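Local coordinates for Ice-binding protein (Flavobacteriaceae bacterium, PDB 5UYT) that probably binds ice through a beta-solenoid surface and so acts as an antifreeze protein, at residues Y240-V245 / N415-P420; K378-V383 / E397-V402. All coordinates share one frame; numbering follows the deposited sequence.

Contact 1: Y240-V245 / N415-P420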
loop_
_atom_site.group_PDB
_atom_site.type_symbol
_atom_site.label_atom_id
_atom_site.label_comp_id
_atom_site.label_asym_id
_atom_site.label_seq_id
_atom_site.Cartn_x
_atom_site.Cartn_y
_atom_site.Cartn_z
ATOM N N TYR A 240 17.498 -24.772 6.835
ATOM C CA TYR A 240 18.495 -24.437 5.788
ATOM C C TYR A 240 18.645 -22.909 5.692
ATOM O O TYR A 240 17.653 -22.184 5.818
ATOM C CB TYR A 240 18.038 -24.926 4.425
ATOM C CG TYR A 240 18.251 -26.424 4.307
ATOM C CD1 TYR A 240 19.390 -26.941 3.677
ATOM C CD2 TYR A 240 17.327 -27.310 4.865
ATOM C CE1 TYR A 240 19.591 -28.332 3.630
ATOM C CE2 TYR A 240 17.525 -28.674 4.822
ATOM C CZ TYR A 240 18.650 -29.167 4.192
ATOM O OH TYR A 240 18.766 -30.551 4.147
ATOM N N VAL A 241 19.876 -22.441 5.525
ATOM C CA VAL A 241 20.140 -21.005 5.464
ATOM C C VAL A 241 21.081 -20.727 4.296
ATOM O O VAL A 241 22.044 -21.495 4.084
ATOM C CB VAL A 241 20.829 -20.506 6.781
ATOM C CG1 VAL A 241 21.179 -19.010 6.659
ATOM C CG2 VAL A 241 19.891 -20.715 7.977
ATOM N N THR A 242 20.817 -19.648 3.536
ATOM C CA THR A 242 21.838 -19.116 2.641
ATOM C C THR A 242 22.263 -17.782 3.261
ATOM O O THR A 242 21.423 -16.893 3.489
ATOM C CB THR A 242 21.297 -18.904 1.222
ATOM O OG1 THR A 242 20.846 -20.176 0.729
ATOM C CG2 THR A 242 22.409 -18.343 0.304
ATOM N N GLY A 243 23.542 -17.701 3.574
ATOM C CA GLY A 243 24.166 -16.545 4.246
ATOM C C GLY A 243 24.696 -16.977 5.599
ATOM O O GLY A 243 24.657 -18.171 5.935
ATOM N N ASP A 244 25.233 -16.018 6.361
ATOM C CA ASP A 244 25.912 -16.371 7.632
ATOM C C ASP A 244 24.947 -16.317 8.801
ATOM O O ASP A 244 23.918 -15.632 8.726
ATOM C CB ASP A 244 27.076 -15.405 7.924
ATOM C CG ASP A 244 28.353 -15.711 7.118
ATOM O OD1 ASP A 244 28.301 -16.376 6.061
ATOM O OD2 ASP A 244 29.441 -15.217 7.505
ATOM N N VAL A 245 25.283 -17.020 9.885
ATOM C CA VAL A 245 24.462 -16.956 11.092
ATOM C C VAL A 245 25.405 -16.756 12.263
ATOM O O VAL A 245 26.549 -17.224 12.225
ATOM C CB VAL A 245 23.567 -18.216 11.299
ATOM C CG1 VAL A 245 22.586 -18.389 10.131
ATOM C CG2 VAL A 245 24.400 -19.494 11.503
ATOM N N ASN A 415 13.589 -21.964 6.641
ATOM C CA ASN A 415 14.409 -21.841 5.437
ATOM C C ASN A 415 14.609 -20.355 5.191
ATOM O O ASN A 415 13.640 -19.632 4.925
ATOM C CB ASN A 415 13.764 -22.550 4.253
ATOM C CG ASN A 415 14.718 -22.674 3.065
ATOM O OD1 ASN A 415 14.990 -23.791 2.539
ATOM N ND2 ASN A 415 15.227 -21.568 2.651
ATOM N N ALA A 416 15.843 -19.882 5.345
ATOM C CA ALA A 416 16.048 -18.432 5.321
ATOM C C ALA A 416 17.170 -18.136 4.349
ATOM O O ALA A 416 18.263 -18.706 4.474
ATOM C CB ALA A 416 16.408 -17.928 6.730
ATOM N N GLN A 417 16.910 -17.244 3.393
ATOM C CA GLN A 417 17.854 -16.973 2.330
ATOM C C GLN A 417 18.058 -15.493 2.150
ATOM O O GLN A 417 17.114 -14.760 1.880
ATOM C CB GLN A 417 17.374 -17.599 0.986
ATOM C CG GLN A 417 17.285 -19.150 1.071
ATOM C CD GLN A 417 16.696 -19.806 -0.170
ATOM O OE1 GLN A 417 15.834 -20.726 -0.065
ATOM N NE2 GLN A 417 17.153 -19.397 -1.315
ATOM N N MET A 418 19.295 -15.041 2.342
ATOM C CA MET A 418 19.596 -13.618 2.199
ATOM C C MET A 418 19.308 -13.113 0.792
ATOM O O MET A 418 19.412 -13.858 -0.201
ATOM C CB MET A 418 21.064 -13.347 2.556
ATOM C CG MET A 418 22.073 -13.989 1.633
ATOM S SD MET A 418 23.767 -13.517 2.126
ATOM C CE MET A 418 24.723 -14.424 0.931
ATOM N N THR A 419 18.927 -11.840 0.720
ATOM C CA THR A 419 18.730 -11.117 -0.526
ATOM C C THR A 419 20.098 -10.532 -0.956
ATOM O O THR A 419 21.047 -10.533 -0.148
ATOM C CB THR A 419 17.692 -9.993 -0.304
ATOM O OG1 THR A 419 18.014 -9.317 0.923
ATOM C CG2 THR A 419 16.264 -10.630 -0.152
ATOM N N PRO A 420 20.226 -10.080 -2.214
ATOM C CA PRO A 420 21.582 -9.758 -2.724
ATOM C C PRO A 420 22.298 -8.593 -2.040
ATOM O O PRO A 420 21.674 -7.645 -1.530
ATOM C CB PRO A 420 21.343 -9.410 -4.198
ATOM C CG PRO A 420 20.079 -10.108 -4.544
ATOM C CD PRO A 420 19.228 -10.097 -3.306
HETATM O O HOH W 1 19.847 -19.166 -1.698
#

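Contact 2: K378-V383 / E397-V402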
loop_
_atom_site.group_PDB
_atom_site.type_symbol
_atom_site.label_atom_id
_atom_site.label_comp_id
_atom_site.label_asym_id
_atom_site.label_seq_id
_atom_site.Cartn_x
_atom_site.Cartn_y
_atom_site.Cartn_z
ATOM N N LYS A 378 5.480 -16.574 5.500
ATOM C CA LYS A 378 6.368 -16.321 4.365
ATOM C C LYS A 378 6.751 -14.858 4.488
ATOM O O LYS A 378 5.968 -13.955 4.105
ATOM C CB LYS A 378 5.682 -16.629 3.015
ATOM C CG LYS A 378 5.368 -18.121 2.872
ATOM C CD LYS A 378 4.723 -18.460 1.535
ATOM C CE LYS A 378 4.701 -19.988 1.379
ATOM N NZ LYS A 378 3.946 -20.309 0.147
ATOM N N PHE A 379 7.934 -14.615 5.040
ATOM C CA PHE A 379 8.344 -13.248 5.357
ATOM C C PHE A 379 9.372 -12.765 4.339
ATOM O O PHE A 379 10.167 -13.579 3.819
ATOM C CB PHE A 379 8.900 -13.126 6.812
ATOM C CG PHE A 379 8.608 -11.765 7.453
ATOM C CD1 PHE A 379 7.338 -11.508 7.969
ATOM C CD2 PHE A 379 9.564 -10.749 7.473
ATOM C CE1 PHE A 379 7.001 -10.257 8.511
ATOM C CE2 PHE A 379 9.240 -9.495 8.010
ATOM C CZ PHE A 379 7.972 -9.254 8.522
ATOM N N LYS A 380 9.358 -11.459 4.043
ATOM C CA LYS A 380 10.277 -10.890 3.041
ATOM C C LYS A 380 10.833 -9.575 3.559
ATOM O O LYS A 380 10.110 -8.791 4.183
ATOM C CB LYS A 380 9.578 -10.694 1.680
ATOM C CG LYS A 380 9.152 -12.057 1.093
ATOM C CD LYS A 380 8.598 -11.997 -0.317
ATOM C CE LYS A 380 8.068 -13.371 -0.776
ATOM N NZ LYS A 380 7.047 -13.954 0.177
ATOM N N GLY A 381 12.109 -9.358 3.288
ATOM C CA GLY A 381 12.782 -8.104 3.647
ATOM C C GLY A 381 13.761 -8.307 4.791
ATOM O O GLY A 381 13.921 -9.436 5.274
ATOM N N SER A 382 14.400 -7.217 5.217
ATOM C CA SER A 382 15.373 -7.291 6.311
ATOM C C SER A 382 14.726 -6.734 7.586
ATOM O O SER A 382 14.359 -5.554 7.637
ATOM C CB SER A 382 16.611 -6.464 5.942
ATOM O OG SER A 382 17.290 -7.069 4.866
ATOM N N VAL A 383 14.581 -7.594 8.598
ATOM C CA VAL A 383 13.945 -7.192 9.845
ATOM C C VAL A 383 15.082 -6.881 10.796
ATOM O O VAL A 383 16.002 -7.691 10.988
ATOM C CB VAL A 383 13.129 -8.330 10.502
ATOM C CG1 VAL A 383 12.507 -7.813 11.808
ATOM C CG2 VAL A 383 12.075 -8.853 9.569
ATOM N N GLU A 397 9.500 -19.253 6.041
ATOM C CA GLU A 397 10.433 -19.015 4.925
ATOM C C GLU A 397 10.754 -17.539 4.993
ATOM O O GLU A 397 9.838 -16.710 5.127
ATOM C CB GLU A 397 9.738 -19.339 3.590
ATOM C CG GLU A 397 9.384 -20.825 3.487
ATOM C CD GLU A 397 8.558 -21.175 2.253
ATOM O OE1 GLU A 397 8.253 -20.277 1.460
ATOM O OE2 GLU A 397 8.239 -22.374 2.101
ATOM N N ILE A 398 12.043 -17.203 4.936
ATOM C CA ILE A 398 12.492 -15.804 4.910
ATOM C C ILE A 398 13.307 -15.561 3.617
ATOM O O ILE A 398 14.245 -16.317 3.296
ATOM C CB ILE A 398 13.390 -15.507 6.152
ATOM C CG1 ILE A 398 12.529 -15.432 7.441
ATOM C CG2 ILE A 398 14.207 -14.202 6.002
ATOM C CD1 ILE A 398 13.256 -16.091 8.591
ATOM N N GLU A 399 12.902 -14.549 2.852
ATOM C CA GLU A 399 13.715 -14.034 1.748
ATOM C C GLU A 399 14.150 -12.672 2.260
ATOM O O GLU A 399 13.383 -11.699 2.228
ATOM C CB GLU A 399 12.888 -13.923 0.470
ATOM C CG GLU A 399 13.612 -13.435 -0.758
ATOM C CD GLU A 399 12.671 -13.229 -1.942
ATOM O OE1 GLU A 399 11.469 -13.605 -1.820
ATOM O OE2 GLU A 399 13.130 -12.720 -3.018
ATOM N N GLY A 400 15.369 -12.627 2.781
ATOM C CA GLY A 400 15.835 -11.410 3.463
ATOM C C GLY A 400 16.648 -11.849 4.668
ATOM O O GLY A 400 17.470 -12.723 4.559
ATOM N N ARG A 401 16.419 -11.222 5.828
ATOM C CA ARG A 401 17.204 -11.550 7.020
ATOM C C ARG A 401 16.441 -11.184 8.265
ATOM O O ARG A 401 15.576 -10.332 8.230
ATOM C CB ARG A 401 18.610 -10.909 7.036
ATOM C CG ARG A 401 18.691 -9.466 6.613
ATOM C CD ARG A 401 20.159 -9.004 6.407
ATOM N NE ARG A 401 20.828 -9.481 5.175
ATOM C CZ ARG A 401 20.544 -9.068 3.937
ATOM N NH1 ARG A 401 19.557 -8.157 3.684
ATOM N NH2 ARG A 401 21.254 -9.534 2.909
ATOM N N VAL A 402 16.772 -11.846 9.372
ATOM C CA VAL A 402 16.178 -11.464 10.650
ATOM C C VAL A 402 17.318 -11.190 11.633
ATOM O O VAL A 402 18.158 -12.064 11.870
ATOM C CB VAL A 402 15.315 -12.604 11.183
ATOM C CG1 VAL A 402 14.809 -12.218 12.561
ATOM C CG2 VAL A 402 14.128 -12.866 10.227
#

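Contact 1: Y240-V245 / N415-P420
Strands 240-242 and 415-417 pair in parallel as neighbouring rungs of the second ice-binding-like domain, a join between parts of the chain about 170 residues apart. Their axes run 4.7 Å apart at 3°, with Tyr240 level with Asn415, Val241 with Ala416 and Thr242 with Gln417. Three backbone bonds tie them: Ala416 N to Tyr240 O, Thr242 N to Ala416 O, and Met418 N to Thr242 O (3.0 Å). The last carries the pairing one residue past strand 415-417, and Thr242 O also accepts a hydrogen bond from Thr225 OG1.

On the face bearing Tyr240, Thr242, Asn415 and Gln417 the side chains are mostly polar. The Thr242 side chain lies aslant that of Gln417, its OG1 3.7 Å from Gln417 CG. A water hydrogen-bonds to Thr242 OG1 at 2.8 Å and weakly accepts from Gln417 NE2, bridging the two strands. The other end of the Gln417 amide is held within its own strand by a bent bond: Asn415 ND2 donates to a lone pair of Gln417 OE1 at 2.9 Å, in the plane of that carbonyl, while OE1 lies 28° out of the Asn415 amide plane. Tyr240 touches Asn415 through CB, while its ring leads away from the partner strand.

Val241 and Ala416 turn to the opposite, buried face, where Val241 packs on Phe255 and Ala416 on Ile398. Beyond the strands, Met418 places CG between its backbone N and carbonyl carbon (chi1 65°), and the extended chain brings SD to 3.7 Å from Gly243 CA. At the positive phi of Gly243 a CB would press against Thr242 O, so the turn suits glycine. Apolar Val241 and Ala416 inward, with in-register parallel pairing, are as in neighbouring coils of a right-handed beta-helix.

Contact 2: K378-V383 / E397-V402
The backbones of Phe379-Val383 and Glu397-Arg401 hydrogen-bond in parallel and in register through a shared corner, so that Gly381 lies level with Gly400 and the pairing continues onto the next face. Five backbone bonds follow one another, from Phe379 N to Glu397 O at 2.8 Å to Val383 N to Arg401 O at 2.9 Å, the latter almost straight at 178°. Both glycines have positive phi; at Gly400 a CB would run into Gly381 O.

Past the corner, Arg401 NH1 donates to Ser382 OG at 2.8 Å, with the hydroxyl oxygen at the edge of the guanidinium and near its plane. A chi1 of 44° sets Arg401 CG between its backbone N and carbonyl carbon, 3.3 Å from Ser382 OG; the bend at chi3 turns NE further out. Arg401 NE and NH2 are bonded to the carbonyls of Tyr224 and Val222, so the guanidinium ties the corner to that backbone.

Before the corner, Lys378 and Glu397 extend side by side, CE 3.6 Å from Glu397 OE1, but NZ stays 4.5 Å from that oxygen, beyond a salt bridge. Lys380 and Glu399 instead lie aslant: Glu399 OE1 meets Lys380 CE at 3.6 Å, while NZ is bonded to Val352 O. On the inner face Phe379 CB approaches Ile398 CG1 at 4.3 Å, the phenyl ring turning away to meet Trp365. Val383, level with Val402, packs on Trp365 and Val367. In-register parallel pairing that carries on through a glycine corner from one face to the next is that of successive coils in a right-handed beta-helix.

In the fold
Contacts 1 and 2 lie on successive coils of the same solenoid domain, their centres about 9 Å apart. Strand 415-417 joins them: besides pairing with 240-242 in contact 1, it lies beside 397-404, with probable hydrogen bonds from Gln417 N to Ile398 O (2.8 Å) and from Gly400 N to Gln417 O (2.9 Å). The coil order is therefore 378-380, 397-398, 415-417, 240-242, so that the last coil of the domain lies next to one of its first. Arg401 adds a weak hydrogen bond from NH2 to Thr419 O. Neither contact holds a ligand, and both belong to the body of the solenoid.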